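PDB 3JRT: integron cassette protein Vpc_cass2 from Vibrio paracholerae, which is of unknown function but forms an all-helical dimer, the product of a mobile gene cassette carried in an integron. Local coordinates for residues A[41-46]-A[162-167]; A[47-52]-A[69-74]; A[83-88]-A[112-117]. All blocks are in the same frame, centred on the assembly; numbering follows the deposited sequence. Where two conformers were deposited one is given.

Contact 1: A[41-46]-A[162-167]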
ATOM      1  N   ASP A  41       2.178   9.234   5.531  1.00 38.39           N
ATOM      2  CA  ASP A  41       2.326   8.026   4.722  1.00 43.27           C
ATOM      3  C   ASP A  41       3.606   8.042   3.871  1.00 40.95           C
ATOM      4  O   ASP A  41       4.282   7.034   3.765  1.00 36.22           O
ATOM      5  CB  ASP A  41       1.078   7.756   3.875  1.00 44.15           C
ATOM      6  CG  ASP A  41      -0.184   7.534   4.734  1.00 53.66           C
ATOM      7  OD1 ASP A  41      -0.046   7.184   5.924  1.00 48.67           O
ATOM      8  OD2 ASP A  41      -1.314   7.702   4.228  1.00 59.55           O
ATOM      9  N   LEU A  42       3.945   9.186   3.290  1.00 36.71           N
ATOM     10  CA  LEU A  42       5.165   9.288   2.498  1.00 37.76           C
ATOM     11  C   LEU A  42       6.373   9.167   3.421  1.00 37.36           C
ATOM     12  O   LEU A  42       7.333   8.502   3.101  1.00 38.33           O
ATOM     13  CB  LEU A  42       5.217  10.604   1.726  1.00 34.35           C
ATOM     14  CG  LEU A  42       4.293  10.749   0.518  1.00 43.32           C
ATOM     15  CD1 LEU A  42       4.159  12.227   0.116  1.00 35.58           C
ATOM     16  CD2 LEU A  42       4.767   9.903  -0.661  1.00 37.92           C
ATOM     17  N   THR A  43       6.301   9.782   4.591  1.00 42.66           N
ATOM     18  CA  THR A  43       7.430   9.749   5.509  1.00 38.67           C
ATOM     19  C   THR A  43       7.677   8.332   6.013  1.00 41.08           C
ATOM     20  O   THR A  43       8.812   7.897   6.108  1.00 37.37           O
ATOM     21  CB  THR A  43       7.201  10.719   6.701  1.00 39.46           C
ATOM     22  OG1 THR A  43       7.133  12.053   6.202  1.00 46.33           O
ATOM     23  CG2 THR A  43       8.317  10.617   7.759  1.00 33.00           C
ATOM     24  N   ILE A  44       6.611   7.607   6.332  1.00 44.55           N
ATOM     25  CA  ILE A  44       6.784   6.289   6.914  1.00 37.46           C
ATOM     26  C   ILE A  44       7.251   5.234   5.878  1.00 35.19           C
ATOM     27  O   ILE A  44       8.067   4.384   6.180  1.00 34.37           O
ATOM     28  CB  ILE A  44       5.535   5.812   7.679  1.00 38.53           C
ATOM     29  CG1 ILE A  44       5.884   4.576   8.499  1.00 37.66           C
ATOM     30  CG2 ILE A  44       4.381   5.483   6.723  1.00 38.99           C
ATOM     31  CD1 ILE A  44       6.828   4.873   9.645  1.00 37.11           C
ATOM     32  N   ALA A  45       6.732   5.313   4.667  1.00 32.54           N
ATOM     33  CA  ALA A  45       7.144   4.427   3.593  1.00 34.26           C
ATOM     34  C   ALA A  45       8.656   4.521   3.334  1.00 35.14           C
ATOM     35  O   ALA A  45       9.329   3.508   3.158  1.00 39.40           O
ATOM     36  CB  ALA A  45       6.355   4.747   2.321  1.00 29.04           C
ATOM     37  N   VAL A  46       9.181   5.740   3.331  1.00 36.47           N
ATOM     38  CA  VAL A  46      10.614   5.976   3.152  1.00 32.81           C
ATOM     39  C   VAL A  46      11.405   5.447   4.346  1.00 35.37           C
ATOM     40  O   VAL A  46      12.416   4.766   4.170  1.00 41.68           O
ATOM     41  CB  VAL A  46      10.906   7.497   2.950  1.00 35.98           C
ATOM     42  CG1 VAL A  46      12.405   7.799   3.062  1.00 27.46           C
ATOM     43  CG2 VAL A  46      10.363   7.957   1.617  1.00 31.55           C
ATOM     44  N   TRP A 162      14.441  13.059  -2.019  1.00 51.52           N
ATOM     45  CA  TRP A 162      13.517  13.982  -2.651  1.00 52.55           C
ATOM     46  C   TRP A 162      12.109  13.855  -2.064  1.00 43.95           C
ATOM     47  O   TRP A 162      11.378  14.836  -1.993  1.00 51.77           O
ATOM     48  CB  TRP A 162      13.489  13.722  -4.154  1.00 49.10           C
ATOM     49  CG  TRP A 162      12.572  14.612  -4.930  1.00 52.85           C
ATOM     50  CD1 TRP A 162      12.842  15.877  -5.397  1.00 60.53           C
ATOM     51  CD2 TRP A 162      11.251  14.299  -5.374  1.00 46.68           C
ATOM     52  NE1 TRP A 162      11.762  16.366  -6.091  1.00 56.79           N
ATOM     53  CE2 TRP A 162      10.772  15.419  -6.093  1.00 54.99           C
ATOM     54  CE3 TRP A 162      10.428  13.178  -5.245  1.00 49.69           C
ATOM     55  CZ2 TRP A 162       9.508  15.449  -6.678  1.00 57.03           C
ATOM     56  CZ3 TRP A 162       9.163  13.218  -5.807  1.00 58.05           C
ATOM     57  CH2 TRP A 162       8.715  14.345  -6.516  1.00 60.82           C
ATOM     58  N   ILE A 163      11.719  12.643  -1.678  1.00 43.17           N
ATOM     59  CA  ILE A 163      10.440  12.450  -1.007  1.00 44.63           C
ATOM     60  C   ILE A 163      10.538  12.975   0.416  1.00 51.09           C
ATOM     61  O   ILE A 163       9.787  13.850   0.830  1.00 51.87           O
ATOM     62  CB  ILE A 163      10.056  10.968  -0.907  1.00 42.21           C
ATOM     63  CG1 ILE A 163       9.853  10.347  -2.290  1.00 41.89           C
ATOM     64  CG2 ILE A 163       8.787  10.815  -0.056  1.00 40.40           C
ATOM     65  CD1 ILE A 163       8.667  10.911  -3.032  1.00 50.86           C
ATOM     66  N   CYS A 164      11.489  12.427   1.160  1.00 47.46           N
ATOM     67  CA  CYS A 164      11.628  12.744   2.560  1.00 43.71           C
ATOM     68  C   CYS A 164      13.031  12.413   3.054  1.00 46.31           C
ATOM     69  O   CYS A 164      13.331  11.250   3.313  1.00 50.17           O
ATOM     70  CB  CYS A 164      10.619  11.933   3.357  1.00 44.79           C
ATOM     71  SG  CYS A 164      10.501  12.395   5.115  1.00 51.19           S
ATOM     72  N   PRO A 165      13.876  13.444   3.227  1.00 41.81           N
ATOM     73  CA  PRO A 165      15.261  13.316   3.696  1.00 45.73           C
ATOM     74  C   PRO A 165      15.298  13.026   5.194  1.00 53.89           C
ATOM     75  O   PRO A 165      14.328  13.320   5.877  1.00 53.63           O
ATOM     76  CB  PRO A 165      15.847  14.714   3.456  1.00 48.90           C
ATOM     77  CG  PRO A 165      14.673  15.618   3.013  1.00 47.04           C
ATOM     78  CD  PRO A 165      13.418  14.844   3.221  1.00 47.25           C
ATOM     79  N   ASP A 166      16.393  12.468   5.698  1.00 62.40           N
ATOM     80  CA  ASP A 166      16.542  12.256   7.138  1.00 71.61           C
ATOM     81  C   ASP A 166      16.618  13.588   7.867  1.00 78.87           C
ATOM     82  O   ASP A 166      17.132  14.574   7.331  1.00 81.08           O
ATOM     83  CB  ASP A 166      17.800  11.440   7.442  1.00 82.76           C
ATOM     84  CG  ASP A 166      17.683   9.996   6.996  1.00 91.96           C
ATOM     85  OD1 ASP A 166      16.547   9.540   6.747  1.00 94.07           O
ATOM     86  OD2 ASP A 166      18.726   9.315   6.896  1.00 98.13           O
ATOM     87  N   ASN A 167      16.119  13.618   9.096  1.00 89.90           N
ATOM     88  CA  ASN A 167      16.123  14.849   9.877  1.00102.83           C
ATOM     89  C   ASN A 167      15.581  16.002   9.038  1.00100.05           C
ATOM     90  O   ASN A 167      16.231  17.037   8.877  1.00100.34           O
ATOM     91  CB  ASN A 167      17.535  15.161  10.384  1.00116.41           C
ATOM     92  CG  ASN A 167      18.124  14.024  11.210  1.00125.29           C
ATOM     93  OD1 ASN A 167      17.508  13.551  12.169  1.00128.77           O
ATOM     94  ND2 ASN A 167      19.324  13.582  10.839  1.00125.89           N
TER
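Ile163 and Cys164, the last residue of helix 157-163 and the first beyond it, press on one side of helix 27-53, where Leu42, Thr43 and Val46 receive them. Ile163 supplies the main bump. Its CG2 methyl lies anti to the backbone N (chi1 -63° for CG1) and enters the hollow between Leu42 and Val46, one helical turn apart. One wall of that hollow is Val46 CG2, 3.7 Å from Ile163 CG2; the other is Leu42, whose CB lies 4.0 Å from the same methyl. The Leu42 side chain runs across Ile163 at about a right angle, while Val46 meets it at a slant.

Val46 in turn offers two methyls. While CG2 lies against Ile163, CG1 reaches the backbone of the next residue and stops 3.6 Å from Cys164 O. Cys164 has left helical geometry, and its thiol, anti to the backbone N (chi1 -172°), swings over to Thr43. There SG sits against both branches of the threonine, 3.6 Å from Thr43 OG1 and 3.9 Å from Thr43 CG2. The Thr43 hydroxyl also has a partner in its own helix, a hydrogen bond with Ile39 O. Here the CA atoms come closest, with Thr43 CA and Cys164 CA 5.9 Å apart.

Leu42, Val46, Ile163 and Cys164 are buried, and the packing between Leu42, Val46 and Ile163 is apolar. Helix 177-188 adds to this side, with Val178 and Ile181 touching Leu42 and Val178 also Thr43, and Cys82 of helix 64-91 touches Ile163. Packing of this kind, aliphatic branches beside a thiol and a threonine, is ordinary core packing of an all-helical fold, here joining the end of the short helix 157-163 to the long helix 27-53.

Contact 2: A[47-52]-A[69-74]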
ATOM      1  N   THR A  47      10.922   5.743   5.559  1.00 37.26           N
ATOM      2  CA  THR A  47      11.576   5.294   6.791  1.00 37.13           C
ATOM      3  C   THR A  47      11.642   3.765   6.871  1.00 35.87           C
ATOM      4  O   THR A  47      12.684   3.179   7.160  1.00 41.72           O
ATOM      5  CB  THR A  47      10.854   5.821   8.055  1.00 39.61           C
ATOM      6  OG1 THR A  47      10.912   7.247   8.086  1.00 49.83           O
ATOM      7  CG2 THR A  47      11.518   5.267   9.321  1.00 34.96           C
ATOM      8  N   VAL A  48      10.518   3.116   6.626  1.00 33.10           N
ATOM      9  CA  VAL A  48      10.498   1.658   6.645  1.00 31.52           C
ATOM     10  C   VAL A  48      11.496   1.061   5.649  1.00 34.63           C
ATOM     11  O   VAL A  48      12.247   0.155   5.980  1.00 38.90           O
ATOM     12  CB  VAL A  48       9.095   1.135   6.332  1.00 31.52           C
ATOM     13  CG1 VAL A  48       9.141  -0.364   6.063  1.00 27.62           C
ATOM     14  CG2 VAL A  48       8.156   1.436   7.514  1.00 31.90           C
ATOM     15  N   LEU A  49      11.491   1.590   4.429  1.00 36.93           N
ATOM     16  CA  LEU A  49      12.335   1.089   3.352  1.00 35.65           C
ATOM     17  C   LEU A  49      13.798   1.232   3.744  1.00 41.15           C
ATOM     18  O   LEU A  49      14.566   0.287   3.679  1.00 45.04           O
ATOM     19  CB  LEU A  49      12.049   1.860   2.062  1.00 33.55           C
ATOM     20  CG  LEU A  49      12.772   1.359   0.816  1.00 41.03           C
ATOM     21  CD1 LEU A  49      12.700  -0.170   0.736  1.00 31.69           C
ATOM     22  CD2 LEU A  49      12.189   2.018  -0.434  1.00 39.61           C
ATOM     23  N   LYS A  50      14.162   2.417   4.201  1.00 41.59           N
ATOM     24  CA  LYS A  50      15.506   2.645   4.698  1.00 41.09           C
ATOM     25  C   LYS A  50      15.884   1.774   5.879  1.00 38.47           C
ATOM     26  O   LYS A  50      17.014   1.296   5.945  1.00 44.69           O
ATOM     27  CB  LYS A  50      15.746   4.130   4.952  1.00 39.71           C
ATOM     28  CG  LYS A  50      15.994   4.851   3.624  1.00 48.88           C
ATOM     29  CD  LYS A  50      15.762   6.345   3.694  1.00 55.88           C
ATOM     30  CE  LYS A  50      16.716   7.009   4.621  1.00 57.44           C
ATOM     31  NZ  LYS A  50      16.724   8.488   4.382  1.00 66.74           N
ATOM     32  N   ASP A  51      14.948   1.555   6.801  0.52 40.37           N
ATOM     33  CA  ASP A  51      15.201   0.652   7.923  0.52 41.35           C
ATOM     34  C   ASP A  51      15.626  -0.725   7.418  0.52 42.87           C
ATOM     35  O   ASP A  51      16.652  -1.258   7.839  0.52 46.72           O
ATOM     36  CB  ASP A  51      13.975   0.525   8.830  0.52 43.34           C
ATOM     37  CG  ASP A  51      13.774   1.740   9.710  0.52 48.59           C
ATOM     38  OD1 ASP A  51      14.669   2.614   9.710  0.52 52.30           O
ATOM     39  OD2 ASP A  51      12.726   1.828  10.397  0.52 44.54           O
ATOM     40  N   TYR A  52      14.846  -1.293   6.502  1.00 38.89           N
ATOM     41  CA  TYR A  52      15.141  -2.633   5.996  1.00 40.74           C
ATOM     42  C   TYR A  52      16.395  -2.684   5.128  1.00 42.06           C
ATOM     43  O   TYR A  52      17.152  -3.650   5.184  1.00 46.52           O
ATOM     44  CB  TYR A  52      13.918  -3.271   5.305  1.00 42.12           C
ATOM     45  CG  TYR A  52      12.936  -3.785   6.325  1.00 44.86           C
ATOM     46  CD1 TYR A  52      11.911  -2.979   6.803  1.00 38.19           C
ATOM     47  CD2 TYR A  52      13.062  -5.065   6.851  1.00 45.32           C
ATOM     48  CE1 TYR A  52      11.033  -3.444   7.764  1.00 43.23           C
ATOM     49  CE2 TYR A  52      12.181  -5.544   7.811  1.00 43.05           C
ATOM     50  CZ  TYR A  52      11.169  -4.725   8.265  1.00 48.58           C
ATOM     51  OH  TYR A  52      10.297  -5.186   9.223  1.00 56.51           O
ATOM     52  N   CYS A  69       9.589  -7.890  -1.745  1.00 33.78           N
ATOM     53  CA  CYS A  69       8.266  -7.674  -1.176  1.00 31.48           C
ATOM     54  C   CYS A  69       8.238  -6.402  -0.341  1.00 32.35           C
ATOM     55  O   CYS A  69       7.249  -5.664  -0.352  1.00 35.73           O
ATOM     56  CB  CYS A  69       7.828  -8.896  -0.351  1.00 34.43           C
ATOM     57  SG  CYS A  69       7.377 -10.305  -1.365  1.00 45.31           S
ATOM     58  N   ILE A  70       9.335  -6.148   0.367  1.00 32.80           N
ATOM     59  CA  ILE A  70       9.487  -4.918   1.134  1.00 36.49           C
ATOM     60  C   ILE A  70       9.481  -3.696   0.220  1.00 34.33           C
ATOM     61  O   ILE A  70       8.818  -2.696   0.502  1.00 32.58           O
ATOM     62  CB  ILE A  70      10.779  -4.934   1.986  1.00 40.80           C
ATOM     63  CG1 ILE A  70      10.680  -6.012   3.055  1.00 43.63           C
ATOM     64  CG2 ILE A  70      10.999  -3.589   2.664  1.00 37.31           C
ATOM     65  CD1 ILE A  70      12.025  -6.374   3.697  1.00 51.46           C
ATOM     66  N   TRP A  71      10.245  -3.778  -0.868  1.00 37.88           N
ATOM     67  CA  TRP A  71      10.278  -2.706  -1.851  1.00 36.70           C
ATOM     68  C   TRP A  71       8.902  -2.449  -2.450  1.00 39.50           C
ATOM     69  O   TRP A  71       8.501  -1.296  -2.609  1.00 40.66           O
ATOM     70  CB  TRP A  71      11.343  -2.962  -2.953  1.00 36.21           C
ATOM     71  CG  TRP A  71      12.711  -2.622  -2.458  1.00 38.97           C
ATOM     72  CD1 TRP A  71      13.460  -3.325  -1.563  1.00 39.94           C
ATOM     73  CD2 TRP A  71      13.465  -1.451  -2.778  1.00 41.47           C
ATOM     74  NE1 TRP A  71      14.646  -2.672  -1.318  1.00 42.50           N
ATOM     75  CE2 TRP A  71      14.675  -1.521  -2.056  1.00 44.12           C
ATOM     76  CE3 TRP A  71      13.233  -0.349  -3.604  1.00 39.25           C
ATOM     77  CZ2 TRP A  71      15.663  -0.539  -2.153  1.00 46.44           C
ATOM     78  CZ3 TRP A  71      14.199   0.639  -3.677  1.00 45.97           C
ATOM     79  CH2 TRP A  71      15.407   0.528  -2.967  1.00 48.32           C
ATOM     80  N   ARG A  72       8.173  -3.499  -2.807  1.00 36.83           N
ATOM     81  CA  ARG A  72       6.826  -3.249  -3.339  1.00 33.84           C
ATOM     82  C   ARG A  72       5.936  -2.603  -2.271  1.00 32.05           C
ATOM     83  O   ARG A  72       5.237  -1.627  -2.555  1.00 35.23           O
ATOM     84  CB  ARG A  72       6.175  -4.510  -3.911  1.00 36.85           C
ATOM     85  CG  ARG A  72       6.915  -5.117  -5.109  1.00 45.72           C
ATOM     86  CD  ARG A  72       6.022  -6.104  -5.846  1.00 51.46           C
ATOM     87  NE  ARG A  72       5.559  -7.200  -4.995  1.00 51.48           N
ATOM     88  CZ  ARG A  72       6.236  -8.334  -4.816  1.00 53.80           C
ATOM     89  NH1 ARG A  72       7.407  -8.525  -5.415  1.00 46.27           N
ATOM     90  NH2 ARG A  72       5.744  -9.284  -4.035  1.00 57.07           N
ATOM     91  N   LEU A  73       5.975  -3.136  -1.049  1.00 27.97           N
ATOM     92  CA  LEU A  73       5.173  -2.559   0.027  1.00 32.03           C
ATOM     93  C   LEU A  73       5.372  -1.054   0.084  1.00 36.43           C
ATOM     94  O   LEU A  73       4.407  -0.302   0.099  1.00 34.70           O
ATOM     95  CB  LEU A  73       5.512  -3.182   1.395  1.00 32.33           C
ATOM     96  CG  LEU A  73       4.826  -2.532   2.612  1.00 29.81           C
ATOM     97  CD1 LEU A  73       3.315  -2.717   2.517  1.00 26.17           C
ATOM     98  CD2 LEU A  73       5.317  -3.124   3.926  1.00 28.21           C
ATOM     99  N   CYS A  74       6.630  -0.615   0.129  1.00 31.69           N
ATOM    100  CA  CYS A  74       6.912   0.805   0.334  1.00 30.61           C
ATOM    101  C   CYS A  74       6.725   1.629  -0.936  1.00 34.61           C
ATOM    102  O   CYS A  74       6.142   2.724  -0.929  1.00 35.29           O
ATOM    103  CB  CYS A  74       8.311   0.999   0.920  1.00 25.48           C
ATOM    104  SG  CYS A  74       8.505   0.196   2.543  1.00 32.84           S
TER
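An antiparallel helical hairpin, made by helices 27-53 and 64-91 on either side of a connecting segment, brings Leu49 against Trp71 here, laying a methyl on the indole. Leu49 CD1 stands over the five-membered ring, 3.7 Å from its centroid and only 9° off the normal, a CH-pi contact. With CG anti to the backbone N (chi1 -175°), the leucine reaches across to the indole, and its second methyl, CD2, lies 4.1 Å from Trp71 CZ3. The indole NE1 is hydrogen-bonded to Glu53 OE2, which ties the ring back to the end of the first helix.

The two segments run at 164° to each other, as in an up-and-down pair, with their axes 9.6 Å apart, an ordinary spacing for packed helices. Cys74 fills the groove one turn from Trp71: its SG lies 3.6 Å from Val48 CG1 and 3.9 Å from Leu49 CB. Further along, Ile70 crosses Tyr52 at about a right angle, and its CD1 comes to 3.6 Å from Tyr52 CD2. The hydroxyl of that tyrosine leaves the hairpin and hydrogen-bonds Asp51 of the second subunit, while Ile70 also packs on Ile44 of that subunit.

Contact 3: A[83-88]-A[112-117]; sequences RKYVEL and NEINKN
Val86 and Ile114 meet methyl against methyl, their side chains sliding past each other in opposite directions, and Val86 CG2 lies just 3.4 Å from Ile114 CG2, tighter than a usual van der Waals contact. The far end of the isoleucine continues toward Tyr85: Ile114 CD1 approaches obliquely and rests 3.7 Å from Tyr85 CD2. The phenol oxygen is held elsewhere, hydrogen-bonded to Arg107 O near the start of helix 104-116.

The short axes of 83-88 and 112-116 cross at -123° and pass 9.7 Å apart, a steep helix-on-helix packing within the all-helical fold rather than a side-by-side pairing. Beside the apolar centre, Arg83 and Asn115 join. Although its CB leaves the backbone pointing away from helix 104-116, the arginine chain doubles back through bends at chi2 and chi3, which carry the guanidinium over to Asn115. There Arg83 NH1 donates a hydrogen bond of 3.1 Å to Asn115 OD1. The bond is bent, with 147° at the hydrogen; OD1 comes in at the edge of the guanidinium, while the amide plane is turned steeply against it, and the donor is tilted from the carbonyl plane too. The same oxygen sits 3.8 Å from Val86 CG1, and Arg83 NH1 is as far from Ile114 CG2, so polar bond and apolar core share one patch. Ile120, Lys121 and Arg124 of helix 118-128 pack on the Arg83 chain.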
ATOM      1  N   ARG A  83       0.600  10.208  -6.470  1.00 50.13           N
ATOM      2  CA  ARG A  83      -0.531  10.482  -7.349  1.00 49.26           C
ATOM      3  C   ARG A  83      -1.624  11.266  -6.595  1.00 49.00           C
ATOM      4  O   ARG A  83      -2.198  12.212  -7.125  1.00 56.22           O
ATOM      5  CB  ARG A  83      -1.081   9.199  -7.981  1.00 36.32           C
ATOM      6  CG  ARG A  83      -0.129   8.503  -8.935  1.00 44.82           C
ATOM      7  CD  ARG A  83       0.482   9.466  -9.999  1.00 47.64           C
ATOM      8  NE  ARG A  83      -0.557  10.239 -10.670  1.00 56.21           N
ATOM      9  CZ  ARG A  83      -0.353  11.135 -11.633  1.00 57.24           C
ATOM     10  NH1 ARG A  83       0.868  11.387 -12.091  1.00 56.44           N
ATOM     11  NH2 ARG A  83      -1.389  11.777 -12.146  1.00 53.69           N
ATOM     12  N   LYS A  84      -1.886  10.895  -5.350  1.00 44.01           N
ATOM     13  CA  LYS A  84      -2.864  11.625  -4.555  1.00 47.79           C
ATOM     14  C   LYS A  84      -2.504  13.093  -4.451  1.00 50.53           C
ATOM     15  O   LYS A  84      -3.384  13.946  -4.445  1.00 54.19           O
ATOM     16  CB  LYS A  84      -3.032  11.019  -3.159  1.00 48.81           C
ATOM     17  CG  LYS A  84      -3.926   9.791  -3.155  1.00 65.39           C
ATOM     18  CD  LYS A  84      -4.352   9.359  -1.735  1.00 63.17           C
ATOM     19  CE  LYS A  84      -5.286   8.151  -1.810  1.00 62.57           C
ATOM     20  NZ  LYS A  84      -5.228   7.311  -0.572  1.00 72.75           N
ATOM     21  N   TYR A  85      -1.212  13.391  -4.374  1.00 49.76           N
ATOM     22  CA  TYR A  85      -0.777  14.775  -4.252  1.00 52.91           C
ATOM     23  C   TYR A  85      -1.141  15.526  -5.518  1.00 58.97           C
ATOM     24  O   TYR A  85      -1.658  16.648  -5.467  1.00 63.35           O
ATOM     25  CB  TYR A  85       0.723  14.875  -3.995  1.00 54.50           C
ATOM     26  CG  TYR A  85       1.272  16.285  -4.170  1.00 53.71           C
ATOM     27  CD1 TYR A  85       1.302  17.189  -3.106  1.00 57.91           C
ATOM     28  CD2 TYR A  85       1.745  16.709  -5.388  1.00 53.59           C
ATOM     29  CE1 TYR A  85       1.799  18.479  -3.266  1.00 58.81           C
ATOM     30  CE2 TYR A  85       2.245  18.000  -5.566  1.00 65.11           C
ATOM     31  CZ  TYR A  85       2.272  18.876  -4.506  1.00 62.89           C
ATOM     32  OH  TYR A  85       2.776  20.145  -4.695  1.00 66.55           O
ATOM     33  N   VAL A  86      -0.890  14.896  -6.657  1.00 52.36           N
ATOM     34  CA  VAL A  86      -1.277  15.493  -7.924  1.00 60.79           C
ATOM     35  C   VAL A  86      -2.797  15.660  -7.990  1.00 63.72           C
ATOM     36  O   VAL A  86      -3.289  16.731  -8.326  1.00 64.09           O
ATOM     37  CB  VAL A  86      -0.775  14.676  -9.133  1.00 57.72           C
ATOM     38  CG1 VAL A  86      -1.216  15.335 -10.448  1.00 53.98           C
ATOM     39  CG2 VAL A  86       0.742  14.535  -9.084  1.00 51.34           C
ATOM     40  N   GLU A  87      -3.537  14.608  -7.651  1.00 62.46           N
ATOM     41  CA  GLU A  87      -4.994  14.650  -7.754  1.00 62.86           C
ATOM     42  C   GLU A  87      -5.587  15.740  -6.869  1.00 61.89           C
ATOM     43  O   GLU A  87      -6.568  16.393  -7.229  1.00 61.13           O
ATOM     44  CB  GLU A  87      -5.601  13.305  -7.383  1.00 58.61           C
ATOM     45  CG  GLU A  87      -5.303  12.189  -8.347  1.00 59.55           C
ATOM     46  CD  GLU A  87      -5.792  10.865  -7.806  1.00 66.41           C
ATOM     47  OE1 GLU A  87      -6.300  10.866  -6.662  1.00 66.87           O
ATOM     48  OE2 GLU A  87      -5.672   9.836  -8.505  1.00 65.72           O
ATOM     49  N   LEU A  88      -4.984  15.933  -5.706  1.00 57.71           N
ATOM     50  CA  LEU A  88      -5.401  17.006  -4.824  1.00 63.37           C
ATOM     51  C   LEU A  88      -5.161  18.355  -5.517  1.00 71.21           C
ATOM     52  O   LEU A  88      -6.029  19.235  -5.505  1.00 73.98           O
ATOM     53  CB  LEU A  88      -4.644  16.924  -3.498  1.00 54.58           C
ATOM     54  CG  LEU A  88      -5.116  17.860  -2.396  1.00 63.84           C
ATOM     55  CD1 LEU A  88      -6.433  17.366  -1.838  1.00 65.07           C
ATOM     56  CD2 LEU A  88      -4.073  17.975  -1.295  1.00 65.95           C
ATOM     57  N   ASN A 112       4.745  18.791 -11.115  1.00 76.71           N
ATOM     58  CA  ASN A 112       5.241  18.481 -12.451  1.00 83.93           C
ATOM     59  C   ASN A 112       6.229  17.319 -12.477  1.00 75.39           C
ATOM     60  O   ASN A 112       6.186  16.462 -13.368  1.00 68.50           O
ATOM     61  CB  ASN A 112       5.861  19.713 -13.097  1.00 97.16           C
ATOM     62  CG  ASN A 112       5.897  19.611 -14.602  1.00114.21           C
ATOM     63  OD1 ASN A 112       4.984  19.057 -15.217  1.00118.32           O
ATOM     64  ND2 ASN A 112       6.954  20.140 -15.208  1.00121.92           N
ATOM     65  N   GLU A 113       7.123  17.298 -11.498  1.00 68.76           N
ATOM     66  CA  GLU A 113       8.068  16.204 -11.361  1.00 68.96           C
ATOM     67  C   GLU A 113       7.335  14.865 -11.354  1.00 66.79           C
ATOM     68  O   GLU A 113       7.683  13.941 -12.089  1.00 70.04           O
ATOM     69  CB  GLU A 113       8.853  16.368 -10.071  1.00 74.54           C
ATOM     70  CG  GLU A 113       9.629  17.662  -9.996  1.00 87.25           C
ATOM     71  CD  GLU A 113      10.907  17.610 -10.794  1.00104.87           C
ATOM     72  OE1 GLU A 113      11.952  18.003 -10.234  1.00113.47           O
ATOM     73  OE2 GLU A 113      10.873  17.173 -11.969  1.00107.42           O
ATOM     74  N   ILE A 114       6.301  14.773 -10.530  1.00 55.59           N
ATOM     75  CA  ILE A 114       5.522  13.548 -10.443  1.00 57.19           C
ATOM     76  C   ILE A 114       4.916  13.106 -11.776  1.00 62.82           C
ATOM     77  O   ILE A 114       5.001  11.935 -12.139  1.00 57.87           O
ATOM     78  CB  ILE A 114       4.419  13.669  -9.396  1.00 53.61           C
ATOM     79  CG1 ILE A 114       5.037  13.704  -7.991  1.00 56.89           C
ATOM     80  CG2 ILE A 114       3.471  12.512  -9.533  1.00 54.22           C
ATOM     81  CD1 ILE A 114       4.109  14.311  -6.901  1.00 45.76           C
ATOM     82  N   ASN A 115       4.295  14.029 -12.502  1.00 65.11           N
ATOM     83  CA  ASN A 115       3.764  13.671 -13.811  1.00 67.05           C
ATOM     84  C   ASN A 115       4.870  13.233 -14.766  1.00 70.73           C
ATOM     85  O   ASN A 115       4.699  12.296 -15.541  1.00 72.17           O
ATOM     86  CB  ASN A 115       2.988  14.835 -14.422  1.00 73.11           C
ATOM     87  CG  ASN A 115       1.684  15.116 -13.700  1.00 73.06           C
ATOM     88  OD1 ASN A 115       0.914  14.204 -13.389  1.00 68.95           O
ATOM     89  ND2 ASN A 115       1.422  16.391 -13.442  1.00 73.99           N
ATOM     90  N   LYS A 116       6.004  13.924 -14.715  1.00 73.26           N
ATOM     91  CA  LYS A 116       7.117  13.619 -15.607  1.00 69.15           C
ATOM     92  C   LYS A 116       7.574  12.181 -15.433  1.00 73.16           C
ATOM     93  O   LYS A 116       7.940  11.508 -16.403  1.00 76.61           O
ATOM     94  CB  LYS A 116       8.292  14.546 -15.324  1.00 75.23           C
ATOM     95  CG  LYS A 116       8.102  15.955 -15.829  1.00 93.43           C
ATOM     96  CD  LYS A 116       9.381  16.750 -15.681  1.00101.58           C
ATOM     97  CE  LYS A 116       9.230  18.137 -16.263  1.00112.66           C
ATOM     98  NZ  LYS A 116      10.480  18.923 -16.104  1.00120.20           N
ATOM     99  N   ASN A 117       7.564  11.724 -14.183  1.00 62.08           N
ATOM    100  CA  ASN A 117       8.060  10.402 -13.834  1.00 57.84           C
ATOM    101  C   ASN A 117       6.919   9.410 -13.997  1.00 60.84           C
ATOM    102  O   ASN A 117       6.186   9.127 -13.047  1.00 63.32           O
ATOM    103  CB  ASN A 117       8.587  10.415 -12.393  1.00 57.37           C
ATOM    104  CG  ASN A 117       9.259   9.112 -11.998  1.00 58.82           C
ATOM    105  OD1 ASN A 117       8.894   8.044 -12.477  1.00 61.97           O
ATOM    106  ND2 ASN A 117      10.242   9.200 -11.109  1.00 50.04           N
TER

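How the contacts relate
Contacts 2 and 3 are in series along the chain, and both lie nested inside the long loop that contact 1 closes. Helix 27-53 carries one side of contacts 1 and 2, whose centres are 11 Å apart and which are joined directly by a salt bridge from Asp166 to Lys50. Helix 64-91 carries contacts 2 and 3, about 21 Å apart between centres, on opposite sides of the chain's centre and without touching. Contacts 1 and 3, about 16 Å apart between centres, meet where Trp162 packs on Glu113 and Ile114, joining the two shorter helices, 157-163 and 104-116, that pack on 27-53 and 64-91. Residues of all three contacts touch the second subunit.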